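Local coordinates for putative uncharacterized protein (PDB 4X2H) that is of uncharacterised function but has an NTF2 domain and, by family resemblance, probably works through binding other proteins, one of which is its partner in this assembly, at residues B[14-19]-B[151-156]; B[84-89]-B[130-135]; B[126-131]-B[146-151]. All blocks are in the same frame, centred on the assembly; numbering follows the deposited sequence.

Interaction 1. Residues B[14-19]-B[151-156]; sequences WYYRQI and DVFILV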
loop_
_atom_site.group_PDB
_atom_site.type_symbol
_atom_site.label_atom_id
_atom_site.label_comp_id
_atom_site.label_asym_id
_atom_site.label_seq_id
_atom_site.Cartn_x
_atom_site.Cartn_y
_atom_site.Cartn_z
ATOM N N TRP B 14 1.919 -4.024 15.868
ATOM C CA TRP B 14 0.792 -4.673 16.529
ATOM C C TRP B 14 0.212 -5.806 15.687
ATOM O O TRP B 14 0.054 -6.926 16.163
ATOM C CB TRP B 14 -0.319 -3.664 16.840
ATOM C CG TRP B 14 -1.562 -4.344 17.336
ATOM C CD1 TRP B 14 -1.789 -4.806 18.596
ATOM C CD2 TRP B 14 -2.738 -4.653 16.577
ATOM N NE1 TRP B 14 -3.029 -5.390 18.670
ATOM C CE2 TRP B 14 -3.633 -5.308 17.444
ATOM C CE3 TRP B 14 -3.116 -4.450 15.246
ATOM C CZ2 TRP B 14 -4.882 -5.756 17.028
ATOM C CZ3 TRP B 14 -4.361 -4.895 14.832
ATOM C CH2 TRP B 14 -5.227 -5.543 15.721
ATOM N N TYR B 15 -0.107 -5.494 14.436
ATOM C CA TYR B 15 -0.830 -6.402 13.554
ATOM C C TYR B 15 -0.101 -7.736 13.348
ATOM O O TYR B 15 -0.669 -8.811 13.545
ATOM C CB TYR B 15 -1.070 -5.710 12.207
ATOM C CG TYR B 15 -1.826 -6.546 11.207
ATOM C CD1 TYR B 15 -3.214 -6.520 11.153
ATOM C CD2 TYR B 15 -1.153 -7.365 10.311
ATOM C CE1 TYR B 15 -3.907 -7.293 10.238
ATOM C CE2 TYR B 15 -1.835 -8.132 9.394
ATOM C CZ TYR B 15 -3.211 -8.099 9.363
ATOM O OH TYR B 15 -3.887 -8.869 8.444
ATOM N N TYR B 16 1.164 -7.674 12.968
ATOM C CA TYR B 16 1.899 -8.899 12.685
ATOM C C TYR B 16 2.330 -9.615 13.965
ATOM O O TYR B 16 2.580 -10.816 13.948
ATOM C CB TYR B 16 3.081 -8.579 11.769
ATOM C CG TYR B 16 2.594 -8.092 10.417
ATOM C CD1 TYR B 16 2.154 -8.988 9.451
ATOM C CD2 TYR B 16 2.525 -6.736 10.127
ATOM C CE1 TYR B 16 1.684 -8.545 8.225
ATOM C CE2 TYR B 16 2.055 -6.287 8.914
ATOM C CZ TYR B 16 1.636 -7.190 7.965
ATOM O OH TYR B 16 1.165 -6.728 6.756
ATOM N N ARG B 17 2.375 -8.900 15.087
ATOM C CA ARG B 17 2.624 -9.554 16.370
ATOM C C ARG B 17 1.427 -10.432 16.747
ATOM O O ARG B 17 1.601 -11.538 17.255
ATOM C CB ARG B 17 2.901 -8.528 17.473
ATOM C CG ARG B 17 3.374 -9.138 18.790
ATOM C CD ARG B 17 3.198 -8.179 19.962
ATOM N NE ARG B 17 3.467 -6.790 19.586
ATOM C CZ ARG B 17 2.688 -5.750 19.885
ATOM N NH1 ARG B 17 1.566 -5.909 20.578
ATOM N NH2 ARG B 17 3.034 -4.534 19.486
ATOM N N GLN B 18 0.214 -9.942 16.501
ATOM C CA GLN B 18 -0.987 -10.725 16.798
ATOM C C GLN B 18 -0.979 -12.022 15.991
ATOM O O GLN B 18 -1.192 -13.106 16.533
ATOM C CB GLN B 18 -2.269 -9.939 16.491
ATOM C CG GLN B 18 -2.431 -8.608 17.225
ATOM C CD GLN B 18 -1.928 -8.643 18.658
ATOM O OE1 GLN B 18 -0.890 -8.059 18.985
ATOM N NE2 GLN B 18 -2.661 -9.328 19.521
ATOM N N ILE B 19 -0.727 -11.902 14.693
ATOM C CA ILE B 19 -0.740 -13.057 13.813
ATOM C C ILE B 19 0.315 -14.057 14.267
ATOM O O ILE B 19 0.023 -15.239 14.431
ATOM C CB ILE B 19 -0.507 -12.646 12.350
ATOM C CG1 ILE B 19 -1.658 -11.742 11.889
ATOM C CG2 ILE B 19 -0.398 -13.881 11.449
ATOM C CD1 ILE B 19 -1.528 -11.206 10.477
ATOM N N ASP B 151 1.137 -6.660 1.756
ATOM C CA ASP B 151 -0.111 -6.202 2.357
ATOM C C ASP B 151 -0.300 -4.727 2.047
ATOM O O ASP B 151 0.655 -3.963 2.110
ATOM C CB ASP B 151 -0.089 -6.390 3.882
ATOM C CG ASP B 151 -0.854 -7.615 4.355
ATOM O OD1 ASP B 151 -1.829 -8.031 3.694
ATOM O OD2 ASP B 151 -0.484 -8.153 5.426
ATOM N N VAL B 152 -1.519 -4.323 1.710
ATOM C CA VAL B 152 -1.841 -2.905 1.674
ATOM C C VAL B 152 -3.080 -2.650 2.521
ATOM O O VAL B 152 -4.007 -3.458 2.551
ATOM C CB VAL B 152 -2.051 -2.369 0.231
ATOM C CG1 VAL B 152 -0.735 -2.424 -0.554
ATOM C CG2 VAL B 152 -3.174 -3.107 -0.482
ATOM N N PHE B 153 -3.059 -1.531 3.236
ATOM C CA PHE B 153 -4.142 -1.142 4.129
ATOM C C PHE B 153 -4.533 0.293 3.884
ATOM O O PHE B 153 -3.677 1.132 3.601
ATOM C CB PHE B 153 -3.745 -1.259 5.603
ATOM C CG PHE B 153 -3.273 -2.616 6.020
ATOM C CD1 PHE B 153 -1.931 -2.942 5.958
ATOM C CD2 PHE B 153 -4.164 -3.548 6.530
ATOM C CE1 PHE B 153 -1.488 -4.169 6.375
ATOM C CE2 PHE B 153 -3.726 -4.783 6.943
ATOM C CZ PHE B 153 -2.387 -5.098 6.868
ATOM N N ILE B 154 -5.822 0.579 4.017
ATOM C CA ILE B 154 -6.256 1.946 4.229
ATOM C C ILE B 154 -6.648 2.081 5.696
ATOM O O ILE B 154 -7.530 1.373 6.189
ATOM C CB ILE B 154 -7.414 2.348 3.308
ATOM C CG1 ILE B 154 -6.932 2.343 1.857
ATOM C CG2 ILE B 154 -7.918 3.741 3.672
ATOM C CD1 ILE B 154 -8.033 2.512 0.837
ATOM N N LEU B 155 -5.964 2.978 6.394
ATOM C CA LEU B 155 -6.218 3.205 7.808
ATOM C C LEU B 155 -6.968 4.506 8.028
ATOM O O LEU B 155 -6.686 5.500 7.363
ATOM C CB LEU B 155 -4.911 3.233 8.585
ATOM C CG LEU B 155 -4.050 1.975 8.516
ATOM C CD1 LEU B 155 -2.725 2.250 9.187
ATOM C CD2 LEU B 155 -4.750 0.786 9.168
ATOM N N VAL B 156 -7.915 4.492 8.965
ATOM C CA VAL B 156 -8.677 5.690 9.327
ATOM C C VAL B 156 -8.619 5.906 10.844
ATOM O O VAL B 156 -8.328 4.976 11.601
ATOM C CB VAL B 156 -10.151 5.595 8.862
ATOM C CG1 VAL B 156 -10.238 5.586 7.338
ATOM C CG2 VAL B 156 -10.831 4.365 9.440
#
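Two neighbouring tyrosines of helix 3-20 face strand 145-157, and each presents its ring differently. Tyr15 has CG anti to the backbone N (chi1 -179°), which starts the side chain toward the strand, where its ring turns a face to Phe153 and the side chains cross obliquely. The phenylalanine answers with its edge: CZ sits over the rim of the tyrosine ring, 4.0 Å from Tyr15 CE2. The ring planes stand at 71° in a T-shaped pair. Tyr16, with CG beside its backbone N instead, starts off at an angle to the strand, but its tip swings in to meet Asp151 end to end. Its OH donates a short hydrogen bond of 2.6 Å to Asp151 OD2, taken on the anti lone pair, the one turned away from OD1. The same Tyr16 OH lies in the plane of the Phe153 ring, 3.7 Å from CE1, so the phenylalanine edge touches both tyrosines. In the NTF2-like fold a long N-terminal helix packs into the concave face of a curved sheet, and these four buried residues form part of that interface, close to the centre of the chain. Asp151 OD1 is engaged by His178 NE2 of strand 173-182, so both carboxylate oxygens are bonded; these two bonds are consistent with a charged carboxylate. His178 also stacks on Phe153. Next to the Tyr15 ring, whose plane is nearly perpendicular to the carboxylate, Asp151 OD2 comes within 4.2 Å of CE2, while the phenol OH of Tyr15 is hydrogen-bonded to Trp59 NE1.

Interaction 2. Residues B[84-89]-B[130-135]; sequences PVRYDV and SVYFGA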
loop_
_atom_site.group_PDB
_atom_site.type_symbol
_atom_site.label_atom_id
_atom_site.label_comp_id
_atom_site.label_asym_id
_atom_site.label_seq_id
_atom_site.Cartn_x
_atom_site.Cartn_y
_atom_site.Cartn_z
ATOM N N PRO B 84 4.475 -23.358 12.776
ATOM C CA PRO B 84 3.712 -23.538 11.536
ATOM C C PRO B 84 3.814 -22.370 10.556
ATOM O O PRO B 84 4.128 -22.599 9.390
ATOM C CB PRO B 84 2.279 -23.704 12.041
ATOM C CG PRO B 84 2.440 -24.352 13.362
ATOM C CD PRO B 84 3.666 -23.711 13.958
ATOM N N VAL B 85 3.558 -21.149 11.019
ATOM C CA VAL B 85 3.571 -19.971 10.147
ATOM C C VAL B 85 4.209 -18.787 10.854
ATOM O O VAL B 85 3.895 -18.515 12.007
ATOM C CB VAL B 85 2.147 -19.565 9.701
ATOM C CG1 VAL B 85 2.200 -18.379 8.745
ATOM C CG2 VAL B 85 1.424 -20.736 9.052
ATOM N N ARG B 86 5.090 -18.075 10.158
ATOM C CA ARG B 86 5.711 -16.878 10.717
ATOM C C ARG B 86 5.827 -15.793 9.660
ATOM O O ARG B 86 6.367 -16.029 8.581
ATOM C CB ARG B 86 7.097 -17.191 11.290
ATOM C CG ARG B 86 7.689 -16.037 12.100
ATOM C CD ARG B 86 9.105 -16.327 12.575
ATOM N NE ARG B 86 10.138 -15.939 11.607
ATOM C CZ ARG B 86 11.024 -16.770 11.054
ATOM N NH1 ARG B 86 11.022 -18.067 11.336
ATOM N NH2 ARG B 86 11.923 -16.299 10.200
ATOM N N TYR B 87 5.305 -14.607 9.980
ATOM C CA TYR B 87 5.455 -13.438 9.126
ATOM C C TYR B 87 6.617 -12.570 9.583
ATOM O O TYR B 87 6.691 -12.183 10.748
ATOM C CB TYR B 87 4.163 -12.612 9.116
ATOM C CG TYR B 87 3.028 -13.276 8.374
ATOM C CD1 TYR B 87 2.254 -14.257 8.980
ATOM C CD2 TYR B 87 2.733 -12.925 7.066
ATOM C CE1 TYR B 87 1.217 -14.867 8.295
ATOM C CE2 TYR B 87 1.703 -13.529 6.381
ATOM C CZ TYR B 87 0.949 -14.500 6.999
ATOM O OH TYR B 87 -0.079 -15.108 6.319
ATOM N N ASP B 88 7.513 -12.260 8.651
ATOM C CA ASP B 88 8.641 -11.369 8.896
ATOM C C ASP B 88 8.487 -10.133 8.035
ATOM O O ASP B 88 8.491 -10.238 6.813
ATOM C CB ASP B 88 9.973 -12.053 8.568
ATOM C CG ASP B 88 10.402 -13.060 9.618
ATOM O OD1 ASP B 88 9.628 -13.326 10.560
ATOM O OD2 ASP B 88 11.525 -13.597 9.488
ATOM N N VAL B 89 8.345 -8.968 8.664
ATOM C CA VAL B 89 8.211 -7.722 7.925
ATOM C C VAL B 89 9.584 -7.201 7.517
ATOM O O VAL B 89 10.484 -7.086 8.351
ATOM C CB VAL B 89 7.479 -6.647 8.757
ATOM C CG1 VAL B 89 7.414 -5.332 8.000
ATOM C CG2 VAL B 89 6.087 -7.124 9.116
ATOM N N SER B 130 8.304 -11.657 4.241
ATOM C CA SER B 130 8.245 -13.075 3.930
ATOM C C SER B 130 7.313 -13.806 4.884
ATOM O O SER B 130 7.126 -13.394 6.034
ATOM C CB SER B 130 9.641 -13.697 3.993
ATOM O OG SER B 130 10.526 -13.079 3.071
ATOM N N VAL B 131 6.726 -14.884 4.381
ATOM C CA VAL B 131 5.964 -15.822 5.194
ATOM C C VAL B 131 6.727 -17.133 5.222
ATOM O O VAL B 131 6.981 -17.719 4.172
ATOM C CB VAL B 131 4.558 -16.093 4.637
ATOM C CG1 VAL B 131 3.684 -16.729 5.714
ATOM C CG2 VAL B 131 3.925 -14.831 4.093
ATOM N N TYR B 132 7.086 -17.593 6.414
ATOM C CA TYR B 132 7.799 -18.859 6.557
ATOM C C TYR B 132 6.884 -19.947 7.086
ATOM O O TYR B 132 6.280 -19.799 8.146
ATOM C CB TYR B 132 9.000 -18.698 7.487
ATOM C CG TYR B 132 10.052 -17.770 6.938
ATOM C CD1 TYR B 132 11.063 -18.246 6.119
ATOM C CD2 TYR B 132 10.030 -16.416 7.230
ATOM C CE1 TYR B 132 12.025 -17.400 5.604
ATOM C CE2 TYR B 132 10.989 -15.562 6.722
ATOM C CZ TYR B 132 11.984 -16.061 5.910
ATOM O OH TYR B 132 12.941 -15.213 5.405
ATOM N N PHE B 133 6.788 -21.037 6.334
ATOM C CA PHE B 133 6.016 -22.200 6.753
ATOM C C PHE B 133 6.932 -23.309 7.244
ATOM O O PHE B 133 7.814 -23.759 6.515
ATOM C CB PHE B 133 5.154 -22.702 5.601
ATOM C CG PHE B 133 4.118 -21.718 5.161
ATOM C CD1 PHE B 133 4.444 -20.689 4.295
ATOM C CD2 PHE B 133 2.820 -21.811 5.629
ATOM C CE1 PHE B 133 3.478 -19.770 3.892
ATOM C CE2 PHE B 133 1.859 -20.899 5.229
ATOM C CZ PHE B 133 2.195 -19.879 4.364
ATOM N N GLY B 134 6.729 -23.736 8.486
ATOM C CA GLY B 134 7.445 -24.881 9.029
ATOM C C GLY B 134 8.893 -24.615 9.397
ATOM O O GLY B 134 9.695 -25.548 9.494
ATOM N N ALA B 135 9.235 -23.349 9.605
ATOM C CA ALA B 135 10.585 -22.972 10.000
ATOM C C ALA B 135 10.742 -22.991 11.516
ATOM O O ALA B 135 9.767 -22.836 12.256
ATOM C CB ALA B 135 10.928 -21.591 9.462
HETATM O O HOH W 1 9.137 -19.794 12.268
HETATM O O HOH W 2 12.979 -12.818 6.865
#
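Strands 83-96 and 122-135 run antiparallel here at one edge of the curved sheet of the NTF2-like fold, 83-96 being outermost within this chain. Arg86 pairs with Tyr132, and its backbone N gives a hydrogen bond of 2.9 Å to Tyr132 O. From CB, 4.2 Å from that same Tyr132 O, the chain sets out with CG anti to the backbone N, stays extended through CD, then bends at chi3 (88°) to bring the guanidinium back over the partner strand. NE donates to Asp88 OD1 and NH2 to Asp88 OD2 (2.8 Å), a side-on salt bridge with both oxygens close to the guanidinium plane. That grip fixes the flat group over the Tyr132 ring, planes 19° apart, with NH2 3.5 Å from CD2. NH1 goes the other way, to a water shared with Ala135 O and to Ser139 O. An alanine here would remove the stack and the two-nitrogen grip, and would probably leave the Asp88 carboxylate and the Tyr132 ring less firmly placed. The other face of the strand pair is apolar: Val131 CG1 sits over the Tyr87 ring, 3.9 Å from its centroid, and Val131 CG2 touches CE2 at 3.4 Å. Tyr87 OH reaches beyond, to Tyr180 and Gln66. Where the chain turns, Gly134, with positive phi, donates from N to Pro84 O at 3.0 Å, the N lying 47° out of the carbonyl plane.

Interaction 3. Residues B[126-131]-B[146-151]; sequences TVSGSV and KQHFND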
loop_
_atom_site.group_PDB
_atom_site.type_symbol
_atom_site.label_atom_id
_atom_site.label_comp_id
_atom_site.label_asym_id
_atom_site.label_seq_id
_atom_site.Cartn_x
_atom_site.Cartn_y
_atom_site.Cartn_z
ATOM N N THR B 126 1.548 0.302 2.846
ATOM C CA THR B 126 1.991 -0.911 2.163
ATOM C C THR B 126 3.066 -1.595 3.002
ATOM O O THR B 126 3.934 -0.934 3.577
ATOM C CB THR B 126 2.524 -0.616 0.742
ATOM O OG1 THR B 126 2.924 -1.839 0.118
ATOM C CG2 THR B 126 3.702 0.346 0.777
ATOM N N VAL B 127 2.978 -2.919 3.085
ATOM C CA VAL B 127 3.888 -3.716 3.898
ATOM C C VAL B 127 4.334 -4.908 3.087
ATOM O O VAL B 127 3.518 -5.550 2.430
ATOM C CB VAL B 127 3.233 -4.219 5.199
ATOM C CG1 VAL B 127 4.254 -4.954 6.057
ATOM C CG2 VAL B 127 2.601 -3.063 5.973
ATOM N N SER B 128 5.623 -5.213 3.140
ATOM C CA SER B 128 6.147 -6.364 2.424
ATOM C C SER B 128 7.110 -7.143 3.301
ATOM O O SER B 128 7.737 -6.594 4.207
ATOM C CB SER B 128 6.833 -5.925 1.129
ATOM O OG SER B 128 5.888 -5.367 0.229
ATOM N N GLY B 129 7.207 -8.438 3.033
ATOM C CA GLY B 129 8.075 -9.296 3.810
ATOM C C GLY B 129 7.951 -10.731 3.355
ATOM O O GLY B 129 7.535 -10.992 2.225
ATOM N N SER B 130 8.304 -11.657 4.241
ATOM C CA SER B 130 8.245 -13.075 3.930
ATOM C C SER B 130 7.313 -13.806 4.884
ATOM O O SER B 130 7.126 -13.394 6.034
ATOM C CB SER B 130 9.641 -13.697 3.993
ATOM O OG SER B 130 10.526 -13.079 3.071
ATOM N N VAL B 131 6.726 -14.884 4.381
ATOM C CA VAL B 131 5.964 -15.822 5.194
ATOM C C VAL B 131 6.727 -17.133 5.222
ATOM O O VAL B 131 6.981 -17.719 4.172
ATOM C CB VAL B 131 4.558 -16.093 4.637
ATOM C CG1 VAL B 131 3.684 -16.729 5.714
ATOM C CG2 VAL B 131 3.925 -14.831 4.093
ATOM N N LYS B 146 8.532 -20.942 1.670
ATOM C CA LYS B 146 8.709 -19.518 1.897
ATOM C C LYS B 146 7.951 -18.747 0.829
ATOM O O LYS B 146 8.112 -19.000 -0.365
ATOM C CB LYS B 146 10.187 -19.132 1.882
ATOM C CG LYS B 146 10.440 -17.656 2.161
ATOM C CD LYS B 146 11.905 -17.296 1.985
ATOM C CE LYS B 146 12.130 -15.804 2.157
ATOM N NZ LYS B 146 13.573 -15.443 2.076
ATOM N N GLN B 147 7.112 -17.818 1.273
ATOM C CA GLN B 147 6.408 -16.914 0.372
ATOM C C GLN B 147 6.867 -15.490 0.581
ATOM O O GLN B 147 7.300 -15.121 1.666
ATOM C CB GLN B 147 4.896 -16.964 0.591
ATOM C CG GLN B 147 4.231 -18.283 0.290
ATOM C CD GLN B 147 2.734 -18.200 0.499
ATOM O OE1 GLN B 147 2.268 -17.774 1.558
ATOM N NE2 GLN B 147 1.973 -18.579 -0.515
ATOM N N HIS B 148 6.754 -14.688 -0.469
ATOM C CA HIS B 148 6.819 -13.244 -0.340
ATOM C C HIS B 148 5.395 -12.761 -0.100
ATOM O O HIS B 148 4.478 -13.264 -0.736
ATOM C CB HIS B 148 7.413 -12.609 -1.602
ATOM C CG HIS B 148 7.522 -11.119 -1.532
ATOM N ND1 HIS B 148 8.422 -10.477 -0.705
ATOM C CD2 HIS B 148 6.845 -10.144 -2.182
ATOM C CE1 HIS B 148 8.287 -9.170 -0.847
ATOM N NE2 HIS B 148 7.341 -8.942 -1.740
ATOM N N PHE B 149 5.190 -11.828 0.828
ATOM C CA PHE B 149 3.867 -11.233 0.969
ATOM C C PHE B 149 3.926 -9.737 0.809
ATOM O O PHE B 149 4.949 -9.099 1.066
ATOM C CB PHE B 149 3.207 -11.593 2.310
ATOM C CG PHE B 149 3.671 -10.770 3.482
ATOM C CD1 PHE B 149 4.728 -11.192 4.262
ATOM C CD2 PHE B 149 3.015 -9.596 3.835
ATOM C CE1 PHE B 149 5.156 -10.454 5.351
ATOM C CE2 PHE B 149 3.435 -8.852 4.924
ATOM C CZ PHE B 149 4.508 -9.287 5.686
ATOM N N ASN B 150 2.806 -9.207 0.342
ATOM C CA ASN B 150 2.595 -7.786 0.194
ATOM C C ASN B 150 1.196 -7.472 0.704
ATOM O O ASN B 150 0.209 -7.996 0.186
ATOM C CB ASN B 150 2.775 -7.364 -1.268
ATOM C CG ASN B 150 2.422 -5.915 -1.509
ATOM O OD1 ASN B 150 1.678 -5.596 -2.432
ATOM N ND2 ASN B 150 2.954 -5.027 -0.679
ATOM N N ASP B 151 1.137 -6.660 1.756
ATOM C CA ASP B 151 -0.111 -6.202 2.357
ATOM C C ASP B 151 -0.300 -4.727 2.047
ATOM O O ASP B 151 0.655 -3.963 2.110
ATOM C CB ASP B 151 -0.089 -6.390 3.882
ATOM C CG ASP B 151 -0.854 -7.615 4.355
ATOM O OD1 ASP B 151 -1.829 -8.031 3.694
ATOM O OD2 ASP B 151 -0.484 -8.153 5.426
HETATM O O HOH W 3 2.071 -2.559 -2.714
HETATM O O HOH W 4 6.364 -6.464 -2.248
HETATM O O HOH W 5 10.204 -12.354 0.610
#
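Six backbone hydrogen bonds join the two strands. Three hydrogen-bonded pairs of the antiparallel strands, Val127 with Asp151, Gly129 with Phe149 and Val131 with Gln147, each exchange two N-H...O bonds. The tightest are Asp151 N to Val127 O and Val127 N to Asp151 O, both 2.7 Å. Val127 O takes a second donor, Asn150 ND2 at 3.2 Å, which comes from well above the carbonyl plane; the same ND2 makes a weak bond to Ser128 OG.

Among the apolar contacts, Phe149 stands out. Its CG occupies the crowded position between backbone N and carbonyl carbon (chi1 80°), which folds the ring across the neighbouring strand. One face lies over Gly129, with CE1 3.5 Å from Gly129 CA, and a side chain at that glycine would collide with the ring. Val131 CG2 packs at 3.7 Å from Phe149 CD1, while Val127 CG1 lies alongside CE2 at the opposite end of the ring.

Waters line the face carrying Ser128, Ser130, His148 and Asn150. Both imidazole nitrogens of His148 meet one in the ring plane: NE2 at 2.7 Å, in a bridge to Ser128 OG, and ND1 at 2.9 Å, in a bridge to Ser130 OG. A third links Thr126 OG1 to Asn150 OD1. A polar ring of the partner protein stacks on His148, and polar side chains of that chain bond to Asn150 OD1.

These paired strands form a beta hairpin flanked in the sheet by strands 83-96 and 173-182; on the face carrying Val127 and Phe149, helix 3-20 covers Val127 through Val12 and Tyr16.

Overall arrangement
From the N terminus, helix 3-20 leaves its residues 14-19 to wait for strand 145-157, and interaction 1 closes this longest loop, 131 residues between its segments. The other two contacts nest inside it. Interaction 2 closes a loop of 40 residues when strand 122-135 returns beside strand 83-96; interaction 3, starting on the same strand, closes the short hairpin to strand 145-157. Ser130 and Val131 belong to both strand pairings, and Asp151 joins interaction 3 to interaction 1. Together they bind three successive strands side by side and seat the helix on them, where Ile19 CG2 packs 3.6 Å from Tyr87 CD1.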